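Local coordinates for protein Pgp2 (Campylobacter jejuni subsp. jejuni, PDB 6XJ6) that probably trims cell-wall peptidoglycan as an LD-carboxypeptidase and binds peptidoglycan through an accessory NTF2-like domain to direct helical cell shape, at residues F181-Y195 and K219-F233. Sequence-based numbering, arbitrary orientation.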
loop_
_atom_site.group_PDB
_atom_site.type_symbol
_atom_site.label_atom_id
_atom_site.label_comp_id
_atom_site.label_asym_id
_atom_site.label_seq_id
_atom_site.Cartn_x
_atom_site.Cartn_y
_atom_site.Cartn_z
ATOM N N PHE A 181 -17.292 -3.789 -3.299
ATOM C CA PHE A 181 -18.659 -3.507 -2.879
ATOM C C PHE A 181 -19.520 -4.764 -2.844
ATOM O O PHE A 181 -20.506 -4.813 -2.097
ATOM C CB PHE A 181 -19.256 -2.389 -3.739
ATOM C CG PHE A 181 -18.782 -1.038 -3.318
ATOM C CD1 PHE A 181 -19.416 -0.362 -2.292
ATOM C CD2 PHE A 181 -17.656 -0.479 -3.884
ATOM C CE1 PHE A 181 -18.960 0.864 -1.864
ATOM C CE2 PHE A 181 -17.191 0.750 -3.457
ATOM C CZ PHE A 181 -17.846 1.422 -2.446
ATOM N N THR A 182 -19.159 -5.789 -3.622
ATOM C CA THR A 182 -19.842 -7.074 -3.532
ATOM C C THR A 182 -19.495 -7.767 -2.223
ATOM O O THR A 182 -20.367 -8.348 -1.562
ATOM C CB THR A 182 -19.443 -7.946 -4.724
ATOM O OG1 THR A 182 -19.784 -7.272 -5.948
ATOM C CG2 THR A 182 -20.150 -9.302 -4.678
ATOM N N TRP A 183 -18.221 -7.703 -1.835
ATOM C CA TRP A 183 -17.788 -8.212 -0.539
ATOM C C TRP A 183 -18.464 -7.454 0.599
ATOM O O TRP A 183 -18.927 -8.063 1.572
ATOM C CB TRP A 183 -16.264 -8.084 -0.491
ATOM C CG TRP A 183 -15.561 -8.255 0.833
ATOM C CD1 TRP A 183 -15.259 -9.426 1.469
ATOM C CD2 TRP A 183 -15.006 -7.210 1.633
ATOM N NE1 TRP A 183 -14.575 -9.169 2.629
ATOM C CE2 TRP A 183 -14.403 -7.814 2.751
ATOM C CE3 TRP A 183 -14.965 -5.819 1.513
ATOM C CZ2 TRP A 183 -13.765 -7.074 3.746
ATOM C CZ3 TRP A 183 -14.343 -5.085 2.502
ATOM C CH2 TRP A 183 -13.749 -5.714 3.606
ATOM N N LYS A 184 -18.557 -6.127 0.478
ATOM C CA LYS A 184 -19.258 -5.319 1.474
ATOM C C LYS A 184 -20.708 -5.766 1.623
ATOM O O LYS A 184 -21.218 -5.900 2.745
ATOM C CB LYS A 184 -19.198 -3.847 1.060
ATOM C CG LYS A 184 -19.923 -2.883 1.987
ATOM C CD LYS A 184 -19.855 -1.468 1.435
ATOM C CE LYS A 184 -20.657 -0.489 2.258
ATOM N NZ LYS A 184 -22.122 -0.751 2.175
ATOM N N LEU A 185 -21.394 -5.991 0.503
ATOM C CA LEU A 185 -22.792 -6.403 0.571
ATOM C C LEU A 185 -22.928 -7.764 1.239
ATOM O O LEU A 185 -23.869 -7.998 2.007
ATOM C CB LEU A 185 -23.394 -6.439 -0.835
ATOM C CG LEU A 185 -24.872 -6.838 -0.898
ATOM C CD1 LEU A 185 -25.730 -5.817 -0.166
ATOM C CD2 LEU A 185 -25.336 -6.979 -2.334
ATOM N N ALA A 186 -22.003 -8.678 0.948
ATOM C CA ALA A 186 -22.044 -9.995 1.575
ATOM C C ALA A 186 -21.905 -9.884 3.088
ATOM O O ALA A 186 -22.636 -10.544 3.838
ATOM C CB ALA A 186 -20.936 -10.875 0.997
ATOM N N TRP A 187 -20.971 -9.054 3.558
ATOM C CA TRP A 187 -20.831 -8.847 4.996
ATOM C C TRP A 187 -22.080 -8.207 5.580
ATOM O O TRP A 187 -22.552 -8.611 6.651
ATOM C CB TRP A 187 -19.608 -7.975 5.281
ATOM C CG TRP A 187 -19.458 -7.630 6.731
ATOM C CD1 TRP A 187 -18.781 -8.345 7.678
ATOM C CD2 TRP A 187 -20.001 -6.488 7.405
ATOM N NE1 TRP A 187 -18.868 -7.719 8.898
ATOM C CE2 TRP A 187 -19.610 -6.575 8.758
ATOM C CE3 TRP A 187 -20.780 -5.399 6.997
ATOM C CZ2 TRP A 187 -19.970 -5.617 9.704
ATOM C CZ3 TRP A 187 -21.135 -4.446 7.939
ATOM C CH2 TRP A 187 -20.730 -4.562 9.277
ATOM N N THR A 188 -22.624 -7.201 4.893
ATOM C CA THR A 188 -23.829 -6.532 5.370
ATOM C C THR A 188 -24.972 -7.521 5.539
ATOM O O THR A 188 -25.736 -7.443 6.510
ATOM C CB THR A 188 -24.232 -5.433 4.380
ATOM O OG1 THR A 188 -23.199 -4.443 4.299
ATOM C CG2 THR A 188 -25.532 -4.758 4.815
ATOM N N ASN A 189 -25.115 -8.447 4.596
ATOM C CA ASN A 189 -26.215 -9.398 4.599
ATOM C C ASN A 189 -25.875 -10.691 5.326
ATOM O O ASN A 189 -26.691 -11.618 5.319
ATOM C CB ASN A 189 -26.644 -9.711 3.162
ATOM C CG ASN A 189 -27.320 -8.536 2.487
ATOM O OD1 ASN A 189 -27.810 -7.621 3.148
ATOM N ND2 ASN A 189 -27.361 -8.562 1.161
ATOM N N SER A 190 -24.703 -10.775 5.956
ATOM C CA SER A 190 -24.290 -11.994 6.655
ATOM C C SER A 190 -24.322 -13.197 5.715
ATOM O O SER A 190 -24.686 -14.309 6.103
ATOM C CB SER A 190 -25.136 -12.234 7.906
ATOM O OG SER A 190 -24.961 -11.181 8.841
ATOM N N ASP A 191 -23.935 -12.962 4.461
ATOM C CA ASP A 191 -23.877 -13.995 3.425
ATOM C C ASP A 191 -22.489 -14.618 3.486
ATOM O O ASP A 191 -21.552 -14.177 2.821
ATOM C CB ASP A 191 -24.155 -13.370 2.065
ATOM C CG ASP A 191 -24.050 -14.362 0.920
ATOM O OD1 ASP A 191 -23.764 -15.548 1.166
ATOM O OD2 ASP A 191 -24.261 -13.949 -0.242
ATOM N N THR A 192 -22.364 -15.673 4.293
ATOM C CA THR A 192 -21.056 -16.250 4.585
ATOM C C THR A 192 -20.361 -16.735 3.319
ATOM O O THR A 192 -19.178 -16.446 3.098
ATOM C CB THR A 192 -21.217 -17.405 5.576
ATOM O OG1 THR A 192 -22.036 -16.984 6.675
ATOM C CG2 THR A 192 -19.859 -17.853 6.098
ATOM N N ASN A 193 -21.076 -17.475 2.471
ATOM C CA ASN A 193 -20.428 -18.110 1.327
ATOM C C ASN A 193 -19.880 -17.075 0.351
ATOM O O ASN A 193 -18.742 -17.193 -0.119
ATOM C CB ASN A 193 -21.391 -19.073 0.638
ATOM C CG ASN A 193 -21.684 -20.297 1.483
ATOM O OD1 ASN A 193 -20.949 -20.600 2.423
ATOM N ND2 ASN A 193 -22.757 -21.006 1.154
ATOM N N THR A 194 -20.672 -16.049 0.028
ATOM C CA THR A 194 -20.172 -15.000 -0.858
ATOM C C THR A 194 -19.006 -14.258 -0.217
ATOM O O THR A 194 -17.995 -13.982 -0.874
ATOM C CB THR A 194 -21.300 -14.034 -1.221
ATOM O OG1 THR A 194 -22.369 -14.756 -1.843
ATOM C CG2 THR A 194 -20.797 -12.957 -2.184
ATOM N N TYR A 195 -19.134 -13.920 1.067
ATOM C CA TYR A 195 -18.066 -13.224 1.779
ATOM C C TYR A 195 -16.761 -14.008 1.705
ATOM O O TYR A 195 -15.712 -13.462 1.341
ATOM C CB TYR A 195 -18.510 -13.016 3.229
ATOM C CG TYR A 195 -17.475 -12.466 4.187
ATOM C CD1 TYR A 195 -16.786 -13.320 5.041
ATOM C CD2 TYR A 195 -17.221 -11.100 4.279
ATOM C CE1 TYR A 195 -15.858 -12.838 5.936
ATOM C CE2 TYR A 195 -16.287 -10.605 5.179
ATOM C CZ TYR A 195 -15.617 -11.482 6.006
ATOM O OH TYR A 195 -14.686 -11.012 6.911
ATOM N N LYS A 219 -16.394 -17.271 10.870
ATOM C CA LYS A 219 -17.219 -16.236 10.261
ATOM C C LYS A 219 -18.667 -16.683 10.162
ATOM O O LYS A 219 -19.581 -15.885 10.396
ATOM C CB LYS A 219 -16.668 -15.853 8.889
ATOM C CG LYS A 219 -15.384 -15.049 8.963
ATOM C CD LYS A 219 -15.647 -13.644 9.498
ATOM C CE LYS A 219 -14.376 -12.819 9.573
ATOM N NZ LYS A 219 -14.665 -11.405 9.939
ATOM N N LYS A 220 -18.900 -17.956 9.829
ATOM C CA LYS A 220 -20.269 -18.447 9.781
ATOM C C LYS A 220 -20.915 -18.322 11.150
ATOM O O LYS A 220 -22.075 -17.914 11.271
ATOM C CB LYS A 220 -20.289 -19.900 9.308
ATOM C CG LYS A 220 -21.684 -20.422 9.001
ATOM C CD LYS A 220 -21.654 -21.875 8.569
ATOM C CE LYS A 220 -23.041 -22.364 8.193
ATOM N NZ LYS A 220 -23.018 -23.769 7.706
ATOM N N SER A 221 -20.156 -18.637 12.200
ATOM C CA SER A 221 -20.658 -18.489 13.558
ATOM C C SER A 221 -21.014 -17.033 13.853
ATOM O O SER A 221 -22.104 -16.736 14.360
ATOM C CB SER A 221 -19.599 -19.006 14.533
ATOM O OG SER A 221 -20.107 -19.081 15.837
ATOM N N ILE A 222 -20.100 -16.110 13.542
ATOM C CA ILE A 222 -20.358 -14.688 13.769
ATOM C C ILE A 222 -21.549 -14.218 12.937
ATOM O O ILE A 222 -22.442 -13.527 13.439
ATOM C CB ILE A 222 -19.094 -13.858 13.484
ATOM C CG1 ILE A 222 -18.006 -14.209 14.506
ATOM C CG2 ILE A 222 -19.406 -12.354 13.518
ATOM C CD1 ILE A 222 -16.679 -13.568 14.220
ATOM N N PHE A 223 -21.571 -14.576 11.653
ATOM C CA PHE A 223 -22.652 -14.145 10.773
ATOM C C PHE A 223 -23.997 -14.745 11.166
ATOM O O PHE A 223 -25.038 -14.214 10.762
ATOM C CB PHE A 223 -22.336 -14.533 9.324
ATOM C CG PHE A 223 -21.324 -13.643 8.639
ATOM C CD1 PHE A 223 -20.550 -12.738 9.345
ATOM C CD2 PHE A 223 -21.152 -13.726 7.267
ATOM C CE1 PHE A 223 -19.623 -11.937 8.694
ATOM C CE2 PHE A 223 -20.233 -12.925 6.617
ATOM C CZ PHE A 223 -19.469 -12.030 7.335
ATOM N N SER A 224 -24.006 -15.839 11.934
ATOM C CA SER A 224 -25.268 -16.473 12.305
ATOM C C SER A 224 -26.127 -15.573 13.183
ATOM O O SER A 224 -27.327 -15.829 13.324
ATOM C CB SER A 224 -25.012 -17.797 13.022
ATOM O OG SER A 224 -24.621 -17.574 14.364
ATOM N N ARG A 225 -25.544 -14.535 13.785
ATOM C CA ARG A 225 -26.361 -13.550 14.483
ATOM C C ARG A 225 -27.376 -12.921 13.538
ATOM O O ARG A 225 -28.433 -12.457 13.983
ATOM C CB ARG A 225 -25.476 -12.456 15.080
ATOM C CG ARG A 225 -24.425 -12.940 16.051
ATOM C CD ARG A 225 -24.588 -12.262 17.403
ATOM N NE ARG A 225 -23.734 -12.852 18.432
ATOM C CZ ARG A 225 -23.850 -12.600 19.732
ATOM N NH1 ARG A 225 -24.791 -11.772 20.172
ATOM N NH2 ARG A 225 -23.030 -13.185 20.597
ATOM N N LYS A 226 -27.074 -12.899 12.240
ATOM C CA LYS A 226 -27.939 -12.284 11.234
ATOM C C LYS A 226 -28.364 -10.886 11.672
ATOM O O LYS A 226 -29.544 -10.527 11.655
ATOM C CB LYS A 226 -29.143 -13.174 10.913
ATOM C CG LYS A 226 -28.781 -14.571 10.406
ATOM C CD LYS A 226 -27.893 -14.520 9.163
ATOM C CE LYS A 226 -27.477 -15.911 8.707
ATOM N NZ LYS A 226 -26.129 -15.903 8.061
ATOM N N GLU A 227 -27.377 -10.094 12.082
ATOM C CA GLU A 227 -27.631 -8.736 12.535
ATOM C C GLU A 227 -27.933 -7.831 11.347
ATOM O O GLU A 227 -27.384 -7.995 10.255
ATOM C CB GLU A 227 -26.401 -8.188 13.261
ATOM C CG GLU A 227 -26.037 -8.931 14.530
ATOM C CD GLU A 227 -26.944 -8.583 15.694
ATOM O OE1 GLU A 227 -27.041 -9.396 16.637
ATOM O OE2 GLU A 227 -27.559 -7.496 15.666
ATOM N N ASP A 228 -28.825 -6.869 11.570
ATOM C CA ASP A 228 -29.065 -5.820 10.589
ATOM C C ASP A 228 -27.940 -4.800 10.689
ATOM O O ASP A 228 -27.749 -4.177 11.739
ATOM C CB ASP A 228 -30.419 -5.162 10.837
ATOM C CG ASP A 228 -31.581 -6.065 10.473
ATOM O OD1 ASP A 228 -31.445 -6.846 9.506
ATOM O OD2 ASP A 228 -32.627 -5.996 11.151
ATOM N N LYS A 229 -27.195 -4.636 9.602
ATOM C CA LYS A 229 -25.998 -3.814 9.582
ATOM C C LYS A 229 -26.163 -2.685 8.572
ATOM O O LYS A 229 -26.817 -2.845 7.538
ATOM C CB LYS A 229 -24.775 -4.652 9.186
ATOM C CG LYS A 229 -24.694 -6.001 9.896
ATOM C CD LYS A 229 -23.567 -6.867 9.345
ATOM C CE LYS A 229 -23.613 -8.270 9.936
ATOM N NZ LYS A 229 -22.567 -9.168 9.366
ATOM N N LYS A 230 -25.563 -1.539 8.888
ATOM C CA LYS A 230 -25.508 -0.395 7.984
ATOM C C LYS A 230 -24.074 0.109 7.968
ATOM O O LYS A 230 -23.554 0.536 9.003
ATOM C CB LYS A 230 -26.457 0.714 8.437
ATOM N N ILE A 231 -23.438 0.062 6.802
ATOM C CA ILE A 231 -22.013 0.338 6.687
ATOM C C ILE A 231 -21.766 1.174 5.439
ATOM O O ILE A 231 -22.375 0.937 4.391
ATOM C CB ILE A 231 -21.210 -0.981 6.652
ATOM C CG1 ILE A 231 -19.719 -0.708 6.464
ATOM C CG2 ILE A 231 -21.741 -1.901 5.557
ATOM C CD1 ILE A 231 -18.850 -1.925 6.717
ATOM N N LYS A 232 -20.878 2.160 5.557
ATOM C CA LYS A 232 -20.494 3.018 4.444
ATOM C C LYS A 232 -18.980 3.054 4.311
ATOM O O LYS A 232 -18.263 3.145 5.313
ATOM C CB LYS A 232 -21.009 4.446 4.652
ATOM C CG LYS A 232 -22.447 4.652 4.206
ATOM C CD LYS A 232 -22.953 6.033 4.596
ATOM C CE LYS A 232 -23.634 6.017 5.957
ATOM N NZ LYS A 232 -23.418 7.283 6.711
ATOM N N PHE A 233 -18.498 2.979 3.072
ATOM C CA PHE A 233 -17.084 3.130 2.763
ATOM C C PHE A 233 -16.848 4.522 2.195
ATOM O O PHE A 233 -17.658 5.033 1.413
ATOM C CB PHE A 233 -16.614 2.103 1.730
ATOM C CG PHE A 233 -16.601 0.681 2.215
ATOM C CD1 PHE A 233 -16.886 0.356 3.533
ATOM C CD2 PHE A 233 -16.285 -0.345 1.333
ATOM C CE1 PHE A 233 -16.854 -0.967 3.958
ATOM C CE2 PHE A 233 -16.257 -1.662 1.752
ATOM C CZ PHE A 233 -16.545 -1.974 3.061
HETATM O O HOH W 1 -24.703 -1.165 4.434
HETATM O O HOH W 2 -24.438 -10.868 11.569
#
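Lys229 lies over one face of the Trp187 indole. Its CD sits 3.6 Å from the centroid of the six-membered ring in a CH-pi contact, and the extended chain carries NZ over the five-membered ring, 4.0 Å from that centroid, as a cation-pi pair. The same ammonium donates to Trp187 O (NZ to O, 2.8 Å), so one lysine grips both the ring and the backbone of one residue. At the edge of the indole, near its plane, Ile231 CG2 approaches CZ3.

Phe223, on helix 212-223, drives the edge of its ring into the face of Tyr195, centroids 4.9 Å apart and planes at 61°; its CZ stands over the centre of the tyrosine ring. Trp187 CD1 also meets Phe223 CZ, completing an aromatic cluster of three rings. Beyond it, Lys219 NZ donates to Tyr195 OH.

At the start of strand 232-240, Lys184 runs over one face of Phe233, CD 3.6 Å from the centroid. A bend at its last torsion (chi4 -67°) turns NZ onto Ile231 O at 2.8 Å, from above the carbonyl plane.

The carbonyl that Lys229 meets also takes the N-H of Ser190, where helix 170-188 ends in a Schellman motif. Asp191 N-caps helix 192-196, accepting weakly from Thr194 N and more firmly from Thr194 OG1. Lys226, poorly ordered, places NZ 2.9 Å from Ser190 O, in the carbonyl plane. A water joins Ser190 OG to Glu227 N. Further out, Phe254 packs on Phe233, and Trp183, whose CZ3 touches Phe233 CZ, donates its NE1 hydrogen to Tyr199 OH.

The contact thus joins helices 170-188 and 192-196 to helix 212-223, the following loop and strand 232-240, within the NTF2-like region. Lys184 and Lys229, less certainly Lys226, bind facing carbonyls; the first two also lay methylenes on aromatic faces, combining polar and apolar attachment.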